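Local coordinates for protein LpxE (Aquifex aeolicus, PDB 6EBU) that probably removes the 1-phosphate of lipid A, acting as a membrane-embedded phosphatase of the PAP2 superfamily, at residues 9-23 with 141-153. The protein carries 1 engineered substitution. Residues are numbered along the deposited sequence; the frame is centred on the assembly and turned at random.
With BOG (octyl beta-D-glucopyranoside), chain D; BOG (octyl beta-D-glucopyranoside), chain F; SO4 (sulfate ion), chain B.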
# COMPACT_ATOMS: atom_id res chain seq x y z
N ILE A 9 3.75 -12.37 -14.07
CA ILE A 9 3.60 -13.08 -12.80
C ILE A 9 2.23 -12.92 -12.17
O ILE A 9 1.93 -13.58 -11.17
CB ILE A 9 4.67 -12.62 -11.79
CG1 ILE A 9 4.57 -11.11 -11.56
CG2 ILE A 9 6.07 -13.00 -12.27
CD1 ILE A 9 5.53 -10.59 -10.51
N GLU A 10 1.37 -12.06 -12.73
CA GLU A 10 0.05 -11.81 -12.17
C GLU A 10 -1.01 -12.79 -12.66
O GLU A 10 -2.14 -12.76 -12.15
CB GLU A 10 -0.40 -10.38 -12.50
CG GLU A 10 0.70 -9.33 -12.39
CD GLU A 10 0.64 -8.55 -11.09
OE1 GLU A 10 0.91 -7.33 -11.10
OE2 GLU A 10 0.32 -9.16 -10.04
N ASP A 11 -0.68 -13.65 -13.62
CA ASP A 11 -1.68 -14.51 -14.26
C ASP A 11 -1.61 -15.91 -13.65
O ASP A 11 -1.10 -16.87 -14.24
CB ASP A 11 -1.45 -14.53 -15.77
CG ASP A 11 -2.55 -15.27 -16.54
OD1 ASP A 11 -3.39 -15.96 -15.93
OD2 ASP A 11 -2.56 -15.16 -17.78
N PHE A 12 -2.13 -16.02 -12.43
CA PHE A 12 -2.42 -17.32 -11.83
C PHE A 12 -3.79 -17.25 -11.18
O PHE A 12 -4.31 -16.17 -10.88
CB PHE A 12 -1.34 -17.78 -10.83
CG PHE A 12 -1.08 -16.82 -9.71
CD1 PHE A 12 -0.26 -15.71 -9.89
CD2 PHE A 12 -1.60 -17.05 -8.45
CE1 PHE A 12 -0.01 -14.84 -8.85
CE2 PHE A 12 -1.35 -16.18 -7.40
CZ PHE A 12 -0.55 -15.08 -7.60
N ALA A 13 -4.39 -18.43 -10.98
CA ALA A 13 -5.81 -18.50 -10.67
C ALA A 13 -6.14 -17.78 -9.37
O ALA A 13 -7.12 -17.03 -9.29
CB ALA A 13 -6.26 -19.97 -10.61
N LEU A 14 -5.33 -17.99 -8.33
CA LEU A 14 -5.60 -17.39 -7.04
C LEU A 14 -5.58 -15.86 -7.12
O LEU A 14 -6.39 -15.19 -6.48
CB LEU A 14 -4.60 -17.89 -6.00
CG LEU A 14 -4.68 -17.29 -4.59
CD1 LEU A 14 -6.08 -17.45 -4.02
CD2 LEU A 14 -3.65 -17.94 -3.69
N ASN A 15 -4.66 -15.31 -7.91
CA ASN A 15 -4.56 -13.86 -8.04
C ASN A 15 -5.79 -13.28 -8.74
O ASN A 15 -6.33 -12.26 -8.31
CB ASN A 15 -3.29 -13.48 -8.80
CG ASN A 15 -2.81 -12.08 -8.49
OD1 ASN A 15 -3.15 -11.52 -7.45
ND2 ASN A 15 -2.02 -11.51 -9.39
N LEU A 16 -6.23 -13.92 -9.83
CA LEU A 16 -7.33 -13.38 -10.62
C LEU A 16 -8.67 -13.59 -9.93
O LEU A 16 -9.54 -12.71 -9.99
CB LEU A 16 -7.34 -14.00 -12.01
CG LEU A 16 -6.05 -13.86 -12.83
CD1 LEU A 16 -6.26 -14.37 -14.24
CD2 LEU A 16 -5.58 -12.41 -12.85
N GLU A 17 -8.86 -14.74 -9.28
CA GLU A 17 -10.12 -14.98 -8.59
C GLU A 17 -10.27 -14.06 -7.38
O GLU A 17 -11.37 -13.56 -7.11
CB GLU A 17 -10.22 -16.45 -8.17
N LEU A 18 -9.18 -13.84 -6.64
CA LEU A 18 -9.23 -12.91 -5.52
C LEU A 18 -9.53 -11.49 -6.00
O LEU A 18 -10.31 -10.77 -5.36
CB LEU A 18 -7.91 -12.93 -4.75
CG LEU A 18 -7.66 -14.07 -3.76
CD1 LEU A 18 -6.70 -13.60 -2.67
CD2 LEU A 18 -8.96 -14.56 -3.16
N PHE A 19 -8.93 -11.07 -7.11
CA PHE A 19 -9.20 -9.73 -7.62
C PHE A 19 -10.66 -9.57 -7.99
O PHE A 19 -11.27 -8.53 -7.70
CB PHE A 19 -8.31 -9.43 -8.83
CG PHE A 19 -8.66 -8.14 -9.51
CD1 PHE A 19 -8.19 -6.93 -9.02
CD2 PHE A 19 -9.48 -8.12 -10.63
CE1 PHE A 19 -8.52 -5.74 -9.63
CE2 PHE A 19 -9.82 -6.93 -11.24
CZ PHE A 19 -9.34 -5.74 -10.74
N ARG A 20 -11.25 -10.58 -8.64
CA ARG A 20 -12.64 -10.47 -9.07
C ARG A 20 -13.58 -10.36 -7.89
O ARG A 20 -14.55 -9.59 -7.92
CB ARG A 20 -13.01 -11.67 -9.95
CG ARG A 20 -12.31 -11.71 -11.30
CD ARG A 20 -12.67 -10.50 -12.14
NE ARG A 20 -12.08 -10.57 -13.47
CZ ARG A 20 -12.22 -9.64 -14.41
NH1 ARG A 20 -12.95 -8.55 -14.16
NH2 ARG A 20 -11.65 -9.79 -15.59
N LEU A 21 -13.32 -11.12 -6.82
CA LEU A 21 -14.19 -11.09 -5.65
C LEU A 21 -14.20 -9.70 -5.02
O LEU A 21 -15.26 -9.23 -4.56
CB LEU A 21 -13.74 -12.13 -4.63
N ILE A 22 -13.06 -9.02 -4.99
CA ILE A 22 -12.99 -7.69 -4.40
C ILE A 22 -13.46 -6.63 -5.38
O ILE A 22 -14.22 -5.73 -5.03
CB ILE A 22 -11.56 -7.41 -3.90
CG1 ILE A 22 -11.21 -8.33 -2.73
CG2 ILE A 22 -11.41 -5.95 -3.51
CD1 ILE A 22 -9.77 -8.26 -2.30
N ASN A 23 -13.01 -6.73 -6.64
CA ASN A 23 -13.29 -5.68 -7.61
C ASN A 23 -14.74 -5.67 -8.07
O ASN A 23 -15.20 -4.67 -8.64
CB ASN A 23 -12.36 -5.82 -8.82
CG ASN A 23 -12.47 -4.66 -9.77
OD1 ASN A 23 -13.08 -4.77 -10.83
ND2 ASN A 23 -11.88 -3.53 -9.39
N TYR A 141 -6.63 -2.85 0.53
CA TYR A 141 -7.93 -3.19 -0.04
C TYR A 141 -8.37 -2.14 -1.04
O TYR A 141 -9.01 -2.47 -2.06
CB TYR A 141 -8.97 -3.34 1.08
CG TYR A 141 -10.25 -4.03 0.65
CD1 TYR A 141 -11.21 -3.34 -0.09
CD2 TYR A 141 -10.49 -5.35 0.97
CE1 TYR A 141 -12.38 -3.96 -0.49
CE2 TYR A 141 -11.66 -5.98 0.58
CZ TYR A 141 -12.60 -5.28 -0.15
OH TYR A 141 -13.76 -5.89 -0.55
N GLU A 142 -8.05 -0.87 -0.79
CA GLU A 142 -8.47 0.20 -1.69
C GLU A 142 -7.84 0.04 -3.07
O GLU A 142 -8.50 0.28 -4.09
CB GLU A 142 -8.12 1.56 -1.08
CG GLU A 142 -8.29 2.73 -2.03
CD GLU A 142 -6.96 3.30 -2.46
OE1 GLU A 142 -6.68 3.33 -3.67
OE2 GLU A 142 -6.18 3.72 -1.57
N ARG A 143 -6.57 -0.37 -3.13
CA ARG A 143 -5.90 -0.52 -4.42
C ARG A 143 -6.59 -1.58 -5.27
O ARG A 143 -6.74 -1.40 -6.49
CB ARG A 143 -4.43 -0.87 -4.21
CG ARG A 143 -3.65 0.12 -3.34
CD ARG A 143 -3.95 1.55 -3.73
NE ARG A 143 -3.11 2.01 -4.84
CZ ARG A 143 -3.41 3.03 -5.63
NH1 ARG A 143 -4.53 3.71 -5.45
NH2 ARG A 143 -2.58 3.37 -6.61
N ILE A 144 -7.02 -2.68 -4.66
CA ILE A 144 -7.72 -3.72 -5.41
C ILE A 144 -9.12 -3.26 -5.78
O ILE A 144 -9.58 -3.47 -6.91
CB ILE A 144 -7.74 -5.03 -4.60
CG1 ILE A 144 -6.35 -5.36 -4.07
CG2 ILE A 144 -8.27 -6.18 -5.46
CD1 ILE A 144 -6.32 -6.56 -3.17
N TYR A 145 -9.83 -2.63 -4.84
CA TYR A 145 -11.17 -2.13 -5.13
C TYR A 145 -11.15 -1.10 -6.25
O TYR A 145 -12.09 -1.05 -7.06
CB TYR A 145 -11.80 -1.54 -3.87
CG TYR A 145 -13.23 -1.11 -4.07
CD1 TYR A 145 -14.28 -1.99 -3.87
CD2 TYR A 145 -13.54 0.19 -4.48
CE1 TYR A 145 -15.60 -1.60 -4.06
CE2 TYR A 145 -14.84 0.59 -4.68
CZ TYR A 145 -15.87 -0.31 -4.47
OH TYR A 145 -17.17 0.08 -4.67
N ALA A 146 -10.11 -0.28 -6.32
CA ALA A 146 -9.99 0.70 -7.39
C ALA A 146 -9.67 0.07 -8.73
O ALA A 146 -9.73 0.77 -9.75
CB ALA A 146 -8.93 1.74 -7.03
N GLY A 147 -9.32 -1.21 -8.76
CA GLY A 147 -8.99 -1.87 -10.01
C GLY A 147 -7.60 -1.58 -10.54
O GLY A 147 -7.33 -1.86 -11.71
N VAL A 148 -6.71 -1.04 -9.72
CA VAL A 148 -5.37 -0.67 -10.18
C VAL A 148 -4.29 -1.63 -9.71
O VAL A 148 -3.13 -1.49 -10.12
CB VAL A 148 -5.01 0.77 -9.74
CG1 VAL A 148 -6.03 1.76 -10.27
CG2 VAL A 148 -4.90 0.86 -8.22
N HIS A 149 -4.63 -2.61 -8.86
CA HIS A 149 -3.65 -3.56 -8.38
C HIS A 149 -4.29 -4.93 -8.25
O HIS A 149 -5.51 -5.07 -8.13
CB HIS A 149 -3.05 -3.14 -7.02
CG HIS A 149 -1.95 -2.13 -7.14
ND1 HIS A 149 -0.74 -2.41 -7.74
CD2 HIS A 149 -1.87 -0.84 -6.71
CE1 HIS A 149 0.03 -1.34 -7.68
NE2 HIS A 149 -0.63 -0.38 -7.07
N PHE A 150 -3.44 -5.96 -8.29
CA PHE A 150 -3.78 -7.34 -8.01
C PHE A 150 -3.48 -7.67 -6.56
O PHE A 150 -2.66 -7.00 -5.92
CB PHE A 150 -2.98 -8.28 -8.92
CG PHE A 150 -3.30 -8.15 -10.38
CD1 PHE A 150 -4.43 -8.75 -10.91
CD2 PHE A 150 -2.46 -7.45 -11.22
CE1 PHE A 150 -4.71 -8.64 -12.26
CE2 PHE A 150 -2.74 -7.33 -12.57
CZ PHE A 150 -3.87 -7.93 -13.09
N PRO A 151 -4.14 -8.69 -6.00
CA PRO A 151 -3.81 -9.12 -4.63
C PRO A 151 -2.34 -9.45 -4.43
O PRO A 151 -1.83 -9.28 -3.32
CB PRO A 151 -4.70 -10.35 -4.44
CG PRO A 151 -5.89 -10.06 -5.30
CD PRO A 151 -5.36 -9.34 -6.51
N LEU A 152 -1.65 -9.94 -5.46
CA LEU A 152 -0.22 -10.20 -5.34
C LEU A 152 0.55 -8.91 -5.07
O LEU A 152 1.49 -8.90 -4.27
CB LEU A 152 0.30 -10.87 -6.61
CG LEU A 152 1.82 -10.98 -6.75
CD1 LEU A 152 2.40 -11.88 -5.66
CD2 LEU A 152 2.22 -11.47 -8.13
N ASP A 153 0.15 -7.81 -5.71
CA ASP A 153 0.86 -6.55 -5.54
C ASP A 153 0.69 -6.00 -4.13
O ASP A 153 1.65 -5.48 -3.54
CB ASP A 153 0.35 -5.52 -6.55
CG ASP A 153 0.27 -6.07 -7.96
OD1 ASP A 153 1.12 -6.92 -8.31
OD2 ASP A 153 -0.64 -5.66 -8.71
O1 BOG D . 0.48 -9.63 4.63
C1' BOG D . -0.71 -8.91 4.93
C2' BOG D . -1.32 -8.37 3.62
C3' BOG D . -2.51 -7.40 3.93
C4' BOG D . -3.02 -6.77 2.61
C5' BOG D . -4.49 -6.34 2.78
C6' BOG D . -5.21 -6.41 1.41
C7' BOG D . -6.47 -7.25 1.55
C8' BOG D . -7.36 -7.05 0.32
O1 BOG F . 0.94 6.57 -7.32
C1' BOG F . 0.45 6.74 -5.99
C2' BOG F . -0.67 7.80 -6.00
C3' BOG F . -1.68 7.51 -4.84
C4' BOG F . -3.13 7.51 -5.38
C5' BOG F . -3.19 6.78 -6.74
C6' BOG F . -4.52 7.09 -7.45
C7' BOG F . -4.45 8.46 -8.12
C8' BOG F . -3.43 8.42 -9.27
S SO4 B . 1.07 2.37 -6.66
O1 SO4 B . -0.04 1.99 -5.79
O2 SO4 B . 0.56 2.88 -7.92
O3 SO4 B . 1.89 1.19 -6.91
O4 SO4 B . 1.88 3.40 -6.01
O HOH W 1 -15.25 -5.12 -2.32
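Asn15, on the first turns of helix 13-24, reaches across to Leu152 at the start of helix 151-170. Arg143 late in helix 126-145, His149 in the following loop and Asp153 on the first turn of helix 151-170 are spaced as in the third signature motif of PAP2 phosphatases. Arg143 and His149, with Lys79, Arg86 and Gly108 N, hydrogen-bond a sulfate ion that probably marks the substrate-phosphate pocket, and Asp153 OD2 holds His149 ND1 by a weak bond. Asn15 swings its amide beside its own carbonyl carbon (chi1 -156°), and this brings OD1 to the helix start: it accepts Leu152 N at 3.0 Å, the donor tilted from the carbonyl plane, while ND2 donates to Glu10 O at 3.0 Å. A leucine here would probably leave both Leu152 N and Glu10 O without these mates and free the N-terminal loop to shift. Beside the amide, Phe150 offers one ring face to Glu10, whose CB stands 4.0 Å from the ring centroid; Leu16 CD2 approaches the CE1 side. The Glu10 chain bends at chi2 (-100°), turning its carboxylate past this ring: Glu10 OE1 lies 2.8 Å from Asp153 OD1, the carboxylate planes 69° apart, and Ser104 OG bridges Glu10 OE1 and Asp153 OD2. The latter oxygen also accepts Phe150 N, from above its carboxylate plane. Farther along, Phe19 leans obliquely against Phe150 and brings CD1 to 3.6 Å from Ile144 CG2, with Gly147 CA at the ring edge. Pro151 CG packs on Leu18 CB. Helices 13-23 and 141-145 cross almost perpendicularly, and Asn23 ND2, also bonded to Asn95 O, gives Ile144 O a weak hydrogen bond. At the outer end, Ile22 CG2 sits over one face of the Tyr141 ring, 3.6 Å from Tyr141 CZ.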